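Local coordinates for protein tryptophan synthase alpha chain (Aquifex aeolicus, PDB 2EKC) that probably catalyses the aldol cleavage of indoleglycerol phosphate to indole and glyceraldehyde 3-phosphate, as the alpha subunit of tryptophan synthase, at residues K7-L11 with T45-E49; K35-V40 with I246-G250; F176-T180 with Y191-K197; S216-R222 with E255-R261. All blocks are in the same frame, centred on the assembly; numbering follows the deposited sequence.

Interaction 1 (K7-L11 with T45-E49); sequences KFTEL and TDILE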
# COMPACT_ATOMS: atom_id res chain seq x y z
N LYS A 7 -9.28 -6.75 -8.90
CA LYS A 7 -8.88 -5.44 -9.41
C LYS A 7 -7.85 -5.51 -10.53
O LYS A 7 -7.99 -4.82 -11.54
CB LYS A 7 -8.33 -4.57 -8.27
CG LYS A 7 -7.93 -3.16 -8.72
CD LYS A 7 -9.11 -2.40 -9.34
CE LYS A 7 -10.21 -2.14 -8.32
NZ LYS A 7 -11.36 -1.39 -8.91
N PHE A 8 -6.82 -6.32 -10.36
CA PHE A 8 -5.79 -6.43 -11.39
C PHE A 8 -6.36 -7.07 -12.66
O PHE A 8 -5.95 -6.73 -13.77
CB PHE A 8 -4.59 -7.23 -10.87
CG PHE A 8 -3.60 -6.39 -10.11
CD1 PHE A 8 -2.89 -5.38 -10.76
CD2 PHE A 8 -3.40 -6.58 -8.74
CE1 PHE A 8 -1.98 -4.58 -10.06
CE2 PHE A 8 -2.49 -5.78 -8.03
CZ PHE A 8 -1.78 -4.78 -8.70
N THR A 9 -7.31 -7.98 -12.50
CA THR A 9 -7.92 -8.60 -13.67
C THR A 9 -8.73 -7.53 -14.39
O THR A 9 -8.76 -7.46 -15.62
CB THR A 9 -8.84 -9.76 -13.24
OG1 THR A 9 -8.04 -10.81 -12.69
CG2 THR A 9 -9.63 -10.30 -14.43
N GLU A 10 -9.39 -6.68 -13.61
CA GLU A 10 -10.19 -5.60 -14.16
C GLU A 10 -9.29 -4.60 -14.91
O GLU A 10 -9.58 -4.22 -16.04
CB GLU A 10 -10.95 -4.87 -13.04
CG GLU A 10 -11.52 -3.52 -13.44
CD GLU A 10 -12.23 -2.82 -12.30
OE1 GLU A 10 -11.75 -2.91 -11.14
OE2 GLU A 10 -13.27 -2.16 -12.54
N LEU A 11 -8.20 -4.19 -14.26
CA LEU A 11 -7.30 -3.23 -14.88
C LEU A 11 -6.72 -3.77 -16.18
O LEU A 11 -6.60 -3.03 -17.16
CB LEU A 11 -6.16 -2.88 -13.91
CG LEU A 11 -6.60 -2.06 -12.69
CD1 LEU A 11 -5.50 -2.04 -11.66
CD2 LEU A 11 -6.96 -0.64 -13.14
N THR A 45 -7.79 6.19 -7.76
CA THR A 45 -6.96 5.26 -7.00
C THR A 45 -7.54 3.85 -7.15
O THR A 45 -8.73 3.64 -6.96
CB THR A 45 -6.90 5.67 -5.50
OG1 THR A 45 -6.13 6.87 -5.37
CG2 THR A 45 -6.27 4.57 -4.67
N ASP A 46 -6.68 2.89 -7.50
CA ASP A 46 -7.12 1.51 -7.69
C ASP A 46 -6.95 0.65 -6.45
O ASP A 46 -7.74 -0.27 -6.20
CB ASP A 46 -6.33 0.88 -8.84
CG ASP A 46 -6.56 1.61 -10.14
OD1 ASP A 46 -7.71 1.59 -10.62
OD2 ASP A 46 -5.60 2.22 -10.68
N ILE A 47 -5.91 0.94 -5.67
CA ILE A 47 -5.63 0.19 -4.45
C ILE A 47 -5.22 1.20 -3.39
O ILE A 47 -4.37 2.06 -3.64
CB ILE A 47 -4.47 -0.81 -4.66
CG1 ILE A 47 -4.89 -1.87 -5.68
CG2 ILE A 47 -4.09 -1.46 -3.32
CD1 ILE A 47 -3.76 -2.80 -6.08
N LEU A 48 -5.82 1.10 -2.22
CA LEU A 48 -5.53 2.03 -1.14
C LEU A 48 -4.63 1.45 -0.07
O LEU A 48 -4.81 0.31 0.35
CB LEU A 48 -6.85 2.49 -0.51
CG LEU A 48 -6.77 3.60 0.54
CD1 LEU A 48 -6.33 4.89 -0.15
CD2 LEU A 48 -8.13 3.79 1.20
N GLU A 49 -3.64 2.24 0.36
CA GLU A 49 -2.76 1.81 1.45
C GLU A 49 -3.14 2.74 2.60
O GLU A 49 -3.02 3.96 2.50
CB GLU A 49 -1.28 2.00 1.12
CG GLU A 49 -0.77 1.23 -0.08
CD GLU A 49 0.75 1.20 -0.13
OE1 GLU A 49 1.37 2.21 0.28
OE2 GLU A 49 1.31 0.19 -0.58
O HOH W 1 -10.19 1.00 -9.87
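The ammonium nitrogen of Lys7 reaches Asp46 through one water: Lys7 NZ donates to it at 2.8 Å, and the water in turn donates to Asp46 OD1 at 2.7 Å. A second partner holds the same nitrogen: Glu10 OE1, one turn further along the helix, accepts from Lys7 NZ at 2.7 Å on its syn side. This is how the helix that precedes the first strand of the TIM barrel, 3-14, is laid against the N-terminal end of strand 47-51. Two bends, at chi2 and chi3, fold the lysine chain across the Asp46 peptide, whose carbonyl oxygen is buried without a polar partner and has Lys7 CE 3.8 Å away. The carboxylate of Asp46 is shared between two settings. OD1 faces the water, whereas OD2 makes a salt bridge with Lys257 and accepts from the backbone N of Leu19; such flanking cations would probably favour the ionised form. Leu11 lies against this polar group with its methyls, and Leu11 CD2 comes within 3.4 Å of Asp46 OD1, a contact of van der Waals kind. Beside this polar patch the contact turns apolar. Ile47 has CG1 anti to its carbonyl carbon (chi1 -64°), and its chain crosses that of Phe8 at about a right angle, setting Ile47 CD1 3.8 Å from both CE2 and CZ of the Phe8 ring.

Interaction 2 (K35-V40 with I246-G250); sequences KAFKEV and IEDLG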
# COMPACT_ATOMS: atom_id res chain seq x y z
N LYS A 35 -11.09 13.26 4.36
CA LYS A 35 -11.42 13.96 3.13
C LYS A 35 -10.39 13.60 2.06
O LYS A 35 -10.73 13.38 0.90
CB LYS A 35 -11.45 15.48 3.36
CG LYS A 35 -12.57 15.90 4.30
CD LYS A 35 -12.54 17.40 4.58
CE LYS A 35 -13.61 17.77 5.60
NZ LYS A 35 -13.56 19.20 5.99
N ALA A 36 -9.12 13.54 2.47
CA ALA A 36 -8.03 13.19 1.57
C ALA A 36 -8.25 11.79 0.98
O ALA A 36 -8.13 11.59 -0.23
CB ALA A 36 -6.70 13.23 2.33
N PHE A 37 -8.54 10.83 1.85
CA PHE A 37 -8.79 9.46 1.41
C PHE A 37 -9.92 9.41 0.38
O PHE A 37 -9.80 8.76 -0.66
CB PHE A 37 -9.16 8.58 2.62
CG PHE A 37 -7.97 7.96 3.31
CD1 PHE A 37 -7.20 6.99 2.66
CD2 PHE A 37 -7.63 8.31 4.61
CE1 PHE A 37 -6.12 6.39 3.31
CE2 PHE A 37 -6.55 7.72 5.26
CZ PHE A 37 -5.80 6.75 4.61
N LYS A 38 -11.02 10.11 0.66
CA LYS A 38 -12.15 10.13 -0.25
C LYS A 38 -11.76 10.76 -1.59
O LYS A 38 -12.18 10.29 -2.65
CB LYS A 38 -13.31 10.91 0.38
CG LYS A 38 -13.95 10.19 1.55
CD LYS A 38 -15.06 11.01 2.18
CE LYS A 38 -15.82 10.21 3.22
NZ LYS A 38 -16.87 11.03 3.89
N GLU A 39 -10.94 11.80 -1.54
CA GLU A 39 -10.51 12.49 -2.74
C GLU A 39 -9.67 11.61 -3.66
O GLU A 39 -9.91 11.57 -4.87
CB GLU A 39 -9.71 13.74 -2.37
CG GLU A 39 -9.40 14.67 -3.53
CD GLU A 39 -10.65 15.27 -4.15
OE1 GLU A 39 -11.64 15.45 -3.41
OE2 GLU A 39 -10.65 15.57 -5.36
N VAL A 40 -8.70 10.89 -3.10
CA VAL A 40 -7.86 10.03 -3.95
C VAL A 40 -8.65 8.87 -4.52
O VAL A 40 -8.36 8.39 -5.62
CB VAL A 40 -6.59 9.51 -3.19
CG1 VAL A 40 -5.84 10.68 -2.56
CG2 VAL A 40 -6.97 8.47 -2.14
N ILE A 246 -6.73 19.65 -0.57
CA ILE A 246 -7.53 18.54 -1.09
C ILE A 246 -7.77 18.58 -2.59
O ILE A 246 -7.69 17.54 -3.26
CB ILE A 246 -8.89 18.47 -0.36
CG1 ILE A 246 -8.67 18.47 1.15
CG2 ILE A 246 -9.66 17.23 -0.80
CD1 ILE A 246 -7.68 17.43 1.64
N GLU A 247 -8.06 19.76 -3.13
CA GLU A 247 -8.31 19.87 -4.56
C GLU A 247 -7.05 19.54 -5.35
O GLU A 247 -7.12 18.86 -6.38
CB GLU A 247 -8.80 21.27 -4.92
CG GLU A 247 -9.24 21.38 -6.38
CD GLU A 247 -9.66 22.79 -6.76
OE1 GLU A 247 -10.55 23.35 -6.09
OE2 GLU A 247 -9.10 23.33 -7.73
N ASP A 248 -5.90 20.02 -4.89
CA ASP A 248 -4.64 19.75 -5.57
C ASP A 248 -4.28 18.28 -5.47
O ASP A 248 -3.66 17.71 -6.37
CB ASP A 248 -3.50 20.59 -4.98
CG ASP A 248 -3.68 22.08 -5.24
OD1 ASP A 248 -3.86 22.46 -6.42
OD2 ASP A 248 -3.63 22.87 -4.28
N LEU A 249 -4.67 17.65 -4.37
CA LEU A 249 -4.40 16.23 -4.16
C LEU A 249 -5.18 15.40 -5.19
O LEU A 249 -4.63 14.49 -5.82
CB LEU A 249 -4.82 15.81 -2.74
CG LEU A 249 -4.74 14.33 -2.39
CD1 LEU A 249 -3.30 13.84 -2.51
CD2 LEU A 249 -5.26 14.11 -0.97
N GLY A 250 -6.45 15.73 -5.36
CA GLY A 250 -7.27 15.03 -6.33
C GLY A 250 -6.73 15.23 -7.74
O GLY A 250 -6.75 14.30 -8.56
O HOH W 2 -9.48 17.50 -7.11
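Ile246, in the first turn of its helix, meets Glu39 through its CG2 branch, which lies 3.7 Å from Glu39 OE1, while the longer branch places Ile246 CD1 beside the backbone N of Ala36. The carbonyl of Ile246 is used as well: already bonded to the N of Gly250, its oxygen sits 3.4 Å from Glu39 CG. Glu247 takes part through its backbone: its O accepts from a water that also donates to Glu39 OE2 at 2.9 Å. Leu249 forms the apolar half of the seam: its CD2 rests 3.7 Å from Ala36 CB, and its CG lies 3.8 Å from Val40 CG1. Gly250 brings bare backbone under the glutamate, with Gly250 CA 3.5 Å from Glu39 CG; a beta carbon here would collide with the carboxylate as it stands. Glu39 fits over this backbone because CG is anti to its N (chi1 -171°) and the chain then bends at chi2. An alanine in place of Glu39 would probably uncover Gly250 CA and the Ile246 carbonyl and leave the bridging water without one of its two acceptors. The axes of 35-40 and 246-250 approach to 9.0 Å and cross at -30°; their parent helices, 30-42 and 246-258, are neighbours in the outer layer of a TIM barrel.

Interaction 3 (F176-T180 with Y191-K197); sequences FVSVT and YERIKKK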
# COMPACT_ATOMS: atom_id res chain seq x y z
N PHE A 176 7.77 -4.08 -4.65
CA PHE A 176 9.22 -3.88 -4.70
C PHE A 176 9.53 -2.40 -4.54
O PHE A 176 8.79 -1.55 -5.02
CB PHE A 176 9.79 -4.33 -6.05
CG PHE A 176 10.08 -5.79 -6.15
CD1 PHE A 176 9.05 -6.73 -6.06
CD2 PHE A 176 11.38 -6.24 -6.34
CE1 PHE A 176 9.32 -8.10 -6.18
CE2 PHE A 176 11.66 -7.61 -6.46
CZ PHE A 176 10.63 -8.53 -6.39
N VAL A 177 10.63 -2.10 -3.85
CA VAL A 177 11.06 -0.71 -3.68
C VAL A 177 11.93 -0.41 -4.90
O VAL A 177 12.62 -1.30 -5.40
CB VAL A 177 11.88 -0.54 -2.39
CG1 VAL A 177 11.01 -0.87 -1.19
CG2 VAL A 177 13.11 -1.44 -2.42
N SER A 178 11.90 0.83 -5.39
CA SER A 178 12.65 1.19 -6.59
C SER A 178 14.13 1.50 -6.43
O SER A 178 14.87 1.52 -7.41
CB SER A 178 11.98 2.37 -7.28
OG SER A 178 12.20 3.57 -6.57
N VAL A 179 14.58 1.74 -5.20
CA VAL A 179 15.98 2.07 -4.96
C VAL A 179 16.66 1.07 -4.04
O VAL A 179 16.00 0.37 -3.27
CB VAL A 179 16.11 3.50 -4.36
CG1 VAL A 179 15.60 3.51 -2.93
CG2 VAL A 179 17.56 3.96 -4.42
N THR A 180 17.98 1.00 -4.13
CA THR A 180 18.78 0.09 -3.32
C THR A 180 18.78 0.47 -1.84
O THR A 180 19.58 -0.05 -1.05
CB THR A 180 20.24 0.03 -3.82
OG1 THR A 180 20.82 1.34 -3.75
CG2 THR A 180 20.29 -0.46 -5.25
N TYR A 191 13.87 2.71 -12.06
CA TYR A 191 15.02 3.00 -12.91
C TYR A 191 15.49 1.73 -13.60
O TYR A 191 14.75 0.74 -13.69
CB TYR A 191 16.17 3.60 -12.08
CG TYR A 191 15.71 4.31 -10.83
CD1 TYR A 191 15.34 3.59 -9.69
CD2 TYR A 191 15.63 5.71 -10.78
CE1 TYR A 191 14.89 4.24 -8.54
CE2 TYR A 191 15.18 6.36 -9.63
CZ TYR A 191 14.81 5.62 -8.52
OH TYR A 191 14.36 6.26 -7.38
N GLU A 192 16.73 1.74 -14.09
CA GLU A 192 17.29 0.59 -14.79
C GLU A 192 17.47 -0.63 -13.89
O GLU A 192 17.23 -1.76 -14.30
CB GLU A 192 18.64 0.98 -15.40
CG GLU A 192 19.27 -0.10 -16.28
CD GLU A 192 18.39 -0.48 -17.45
OE1 GLU A 192 17.79 0.42 -18.07
OE2 GLU A 192 18.31 -1.69 -17.77
N ARG A 193 17.89 -0.39 -12.65
CA ARG A 193 18.13 -1.49 -11.72
C ARG A 193 16.88 -2.25 -11.27
O ARG A 193 16.86 -3.48 -11.27
CB ARG A 193 18.87 -0.96 -10.49
CG ARG A 193 19.36 -2.05 -9.56
CD ARG A 193 20.48 -1.53 -8.70
NE ARG A 193 21.10 -2.59 -7.92
CZ ARG A 193 22.29 -2.49 -7.35
NH1 ARG A 193 23.00 -1.37 -7.48
NH2 ARG A 193 22.77 -3.50 -6.65
N ILE A 194 15.84 -1.52 -10.89
CA ILE A 194 14.61 -2.18 -10.45
C ILE A 194 13.89 -2.78 -11.66
O ILE A 194 13.23 -3.82 -11.55
CB ILE A 194 13.67 -1.20 -9.71
CG1 ILE A 194 12.39 -1.92 -9.28
CG2 ILE A 194 13.33 -0.01 -10.61
CD1 ILE A 194 12.62 -3.12 -8.36
N LYS A 195 14.04 -2.14 -12.81
CA LYS A 195 13.41 -2.62 -14.04
C LYS A 195 13.97 -4.00 -14.39
O LYS A 195 13.22 -4.93 -14.70
CB LYS A 195 13.68 -1.64 -15.18
CG LYS A 195 13.06 -2.04 -16.51
CD LYS A 195 13.18 -0.93 -17.53
CE LYS A 195 12.60 -1.34 -18.87
NZ LYS A 195 13.36 -2.49 -19.45
N LYS A 196 15.29 -4.13 -14.34
CA LYS A 196 15.93 -5.40 -14.64
C LYS A 196 15.54 -6.47 -13.62
O LYS A 196 15.37 -7.63 -13.97
CB LYS A 196 17.46 -5.24 -14.66
CG LYS A 196 17.99 -4.55 -15.91
CD LYS A 196 17.79 -5.42 -17.16
CE LYS A 196 18.42 -4.78 -18.39
NZ LYS A 196 18.23 -5.61 -19.61
N LYS A 197 15.39 -6.06 -12.37
CA LYS A 197 15.02 -7.00 -11.32
C LYS A 197 13.61 -7.52 -11.58
O LYS A 197 13.33 -8.70 -11.39
CB LYS A 197 15.07 -6.33 -9.95
CG LYS A 197 14.75 -7.26 -8.80
CD LYS A 197 15.99 -7.91 -8.21
CE LYS A 197 16.71 -8.79 -9.21
NZ LYS A 197 18.01 -9.27 -8.67
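Ile194 projects from the first turn of its helix onto the C-terminal end of strand 174-177 of the TIM barrel, and each of its side-chain carbons has a partner there. Ile194 CB lies 3.8 Å from Ser178 O, and the CG2 branch stays beside the same oxygen. CG1, anti to the backbone N (chi1 180°), runs past the neighbouring carbonyl of Val177 and delivers CD1 to the strand: Ile194 CD1 is 3.5 Å from Val177 O and 3.8 Å from Phe176 CB. Phe176 continues the apolar strip, its CE2 3.9 Å from Lys197 CG, while Tyr201 meets its ring edge-to-face. Lys197 contributes aliphatic carbon here; its NZ is bound elsewhere, to Ser158 O and Glu200. At the outer end Thr180 places its CG2 methyl 3.3 Å above the guanidinium plane of Arg193, toward the rim of that group. Tyr191 offers the edge of its ring to Ser178 O, but the 2.9 Å from Tyr191 CE1 to that oxygen is doubtfully short, and the residue borders the unmodelled loop 182-190. Ser178 OG, also near the ring, is held by Phe213 O. A glycine in place of Ile194 is likely to open a gap between the helix and Phe176 and to leave the Val177 and Ser178 carbonyls without their hydrocarbon cover. No hydrogen bond spans the two segments, and the oxygens of Val177 and Ser178 are buried with no polar partner, so across this beta-alpha junction the segments meet by van der Waals packing, of hydrocarbon on both side chains and peptide groups.

Interaction 4 (S216-R222 with E255-R261); sequences SKKEHAR and ELKEGLR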
# COMPACT_ATOMS: atom_id res chain seq x y z
N SER A 216 6.15 10.93 -8.00
CA SER A 216 5.46 12.18 -7.70
C SER A 216 5.04 12.94 -8.95
O SER A 216 4.44 14.01 -8.85
CB SER A 216 6.36 13.08 -6.84
OG SER A 216 7.57 13.38 -7.51
N LYS A 217 5.35 12.39 -10.11
CA LYS A 217 5.01 13.04 -11.38
C LYS A 217 4.42 12.05 -12.36
O LYS A 217 4.75 10.86 -12.34
CB LYS A 217 6.26 13.68 -11.99
CG LYS A 217 6.88 14.77 -11.14
CD LYS A 217 8.34 15.01 -11.50
CE LYS A 217 8.52 15.37 -12.96
NZ LYS A 217 9.97 15.56 -13.30
N LYS A 218 3.54 12.53 -13.23
CA LYS A 218 2.90 11.69 -14.23
C LYS A 218 3.96 10.91 -15.02
O LYS A 218 3.76 9.74 -15.34
CB LYS A 218 2.08 12.54 -15.19
CG LYS A 218 1.47 11.79 -16.35
CD LYS A 218 0.74 12.74 -17.28
CE LYS A 218 0.34 12.06 -18.58
NZ LYS A 218 -0.31 13.02 -19.50
N GLU A 219 5.07 11.57 -15.32
CA GLU A 219 6.16 10.95 -16.06
C GLU A 219 6.69 9.73 -15.32
O GLU A 219 7.04 8.72 -15.94
CB GLU A 219 7.31 11.95 -16.27
CG GLU A 219 7.07 12.99 -17.35
CD GLU A 219 5.79 13.78 -17.15
OE1 GLU A 219 5.60 14.33 -16.04
OE2 GLU A 219 4.98 13.86 -18.10
N HIS A 220 6.76 9.83 -14.00
CA HIS A 220 7.25 8.73 -13.17
C HIS A 220 6.32 7.53 -13.29
O HIS A 220 6.77 6.40 -13.46
CB HIS A 220 7.33 9.16 -11.70
CG HIS A 220 8.17 10.37 -11.45
ND1 HIS A 220 8.33 10.91 -10.19
CD2 HIS A 220 8.88 11.16 -12.29
CE1 HIS A 220 9.11 11.98 -10.27
NE2 HIS A 220 9.45 12.15 -11.54
N ALA A 221 5.02 7.79 -13.20
CA ALA A 221 4.02 6.74 -13.30
C ALA A 221 4.12 6.04 -14.65
O ALA A 221 4.12 4.82 -14.72
CB ALA A 221 2.63 7.33 -13.12
N ARG A 222 4.19 6.83 -15.71
CA ARG A 222 4.30 6.30 -17.07
C ARG A 222 5.54 5.41 -17.21
O ARG A 222 5.45 4.30 -17.73
CB ARG A 222 4.36 7.46 -18.07
CG ARG A 222 4.58 7.02 -19.52
CD ARG A 222 3.44 6.16 -20.03
NE ARG A 222 2.21 6.92 -20.22
CZ ARG A 222 1.03 6.38 -20.53
NH1 ARG A 222 0.93 5.06 -20.68
NH2 ARG A 222 -0.03 7.15 -20.69
N GLU A 255 -3.83 13.04 -12.52
CA GLU A 255 -2.71 13.13 -13.45
C GLU A 255 -1.85 11.86 -13.44
O GLU A 255 -1.44 11.37 -14.49
CB GLU A 255 -1.86 14.36 -13.12
CG GLU A 255 -0.57 14.44 -13.91
CD GLU A 255 -0.04 15.86 -13.99
OE1 GLU A 255 0.01 16.53 -12.93
OE2 GLU A 255 0.34 16.29 -15.09
N LEU A 256 -1.57 11.34 -12.25
CA LEU A 256 -0.77 10.13 -12.12
C LEU A 256 -1.46 8.98 -12.85
O LEU A 256 -0.83 8.22 -13.59
CB LEU A 256 -0.58 9.76 -10.65
CG LEU A 256 0.24 10.73 -9.80
CD1 LEU A 256 0.24 10.27 -8.34
CD2 LEU A 256 1.66 10.79 -10.34
N LYS A 257 -2.77 8.87 -12.64
CA LYS A 257 -3.56 7.83 -13.27
C LYS A 257 -3.54 7.97 -14.80
O LYS A 257 -3.72 7.00 -15.52
CB LYS A 257 -5.00 7.88 -12.74
CG LYS A 257 -5.87 6.72 -13.17
CD LYS A 257 -5.26 5.39 -12.74
CE LYS A 257 -5.96 4.24 -13.44
NZ LYS A 257 -5.33 2.92 -13.19
N GLU A 258 -3.33 9.20 -15.28
CA GLU A 258 -3.26 9.45 -16.71
C GLU A 258 -2.05 8.73 -17.31
O GLU A 258 -2.11 8.21 -18.42
CB GLU A 258 -3.16 10.95 -17.00
CG GLU A 258 -4.51 11.60 -17.27
CD GLU A 258 -4.40 13.10 -17.49
OE1 GLU A 258 -3.48 13.54 -18.21
OE2 GLU A 258 -5.26 13.84 -16.95
N GLY A 259 -0.95 8.72 -16.56
CA GLY A 259 0.25 8.05 -17.04
C GLY A 259 0.20 6.54 -16.88
O GLY A 259 1.18 5.85 -17.17
N LEU A 260 -0.94 6.02 -16.44
CA LEU A 260 -1.11 4.59 -16.24
C LEU A 260 -2.11 3.95 -17.19
O LEU A 260 -2.55 2.82 -16.98
CB LEU A 260 -1.54 4.32 -14.79
CG LEU A 260 -0.54 4.78 -13.71
CD1 LEU A 260 -1.10 4.50 -12.33
CD2 LEU A 260 0.78 4.06 -13.91
N ARG A 261 -2.48 4.67 -18.25
CA ARG A 261 -3.44 4.17 -19.22
C ARG A 261 -2.81 3.93 -20.58
O ARG A 261 -1.91 4.66 -21.01
CB ARG A 261 -4.59 5.16 -19.39
CG ARG A 261 -5.31 5.56 -18.12
CD ARG A 261 -6.31 6.66 -18.42
NE ARG A 261 -6.87 7.27 -17.21
CZ ARG A 261 -7.63 6.62 -16.33
NH1 ARG A 261 -7.93 5.35 -16.52
NH2 ARG A 261 -8.09 7.26 -15.26
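Lys218 and Glu255 cross at about a right angle, carbon on carbon, with Lys218 CB 3.5 Å from Glu255 CG. The lysine chain, extended beyond CG, then runs along the other backbone, passing the Glu255 carbonyl and the N of Gly259 before its NZ forms a weak salt bridge of 3.5 Å with Glu258 OE1. In the conformer described, one of two deposited, Arg222 bends at chi2 and chi3, which lays its guanidinium flat over Gly259 O; that oxygen lies 3.3 Å above the centre of the plane. There the end-on pair NH1 and NH2 grips a single acceptor: Arg222 NH1 donates to Arg261 O at 2.9 Å, Arg222 NH2 to the same oxygen at 3.1 Å. The guanidinium of Arg261 itself is engaged by Glu16. Between these polar arms the backbones close in, and Arg222 CA makes a CA-H...O contact of 3.2 Å with Gly259 O. A beta carbon on Gly259 would clash with Lys218 O. On the inner side Ala221 CB packs 3.8 Å from Leu260 CD2, while Leu256 brings its CD2 against the Lys217 carbonyl; both leucines also touch strand 230-233. Such a close seam, with glycine and alanine at its centre, joins helices 218-225 and 246-258, adjacent members of the outer layer of a TIM barrel.

In the fold
From the N terminus, interaction 1 closes first, bringing helix 3-14 against the start of strand 47-51 and closing a loop of 33 residues that holds strand 18-24 and helix 30-42. From that helix interaction 2 reaches across most of the chain to helix 246-258, so interactions 1 and 2 cross; they also touch where Thr45 OG1 meets Val40 O. Interaction 3, a local strand-to-helix closure, falls wholly within the span of interaction 2. Interaction 4 opens later within that span and ends beyond it, crossing interaction 2 as both use helix 246-258. Helix 246-258 thus packs on both helix 30-42 and helix 218-225, while Lys257 joins interaction 4 to Asp46 of interaction 1.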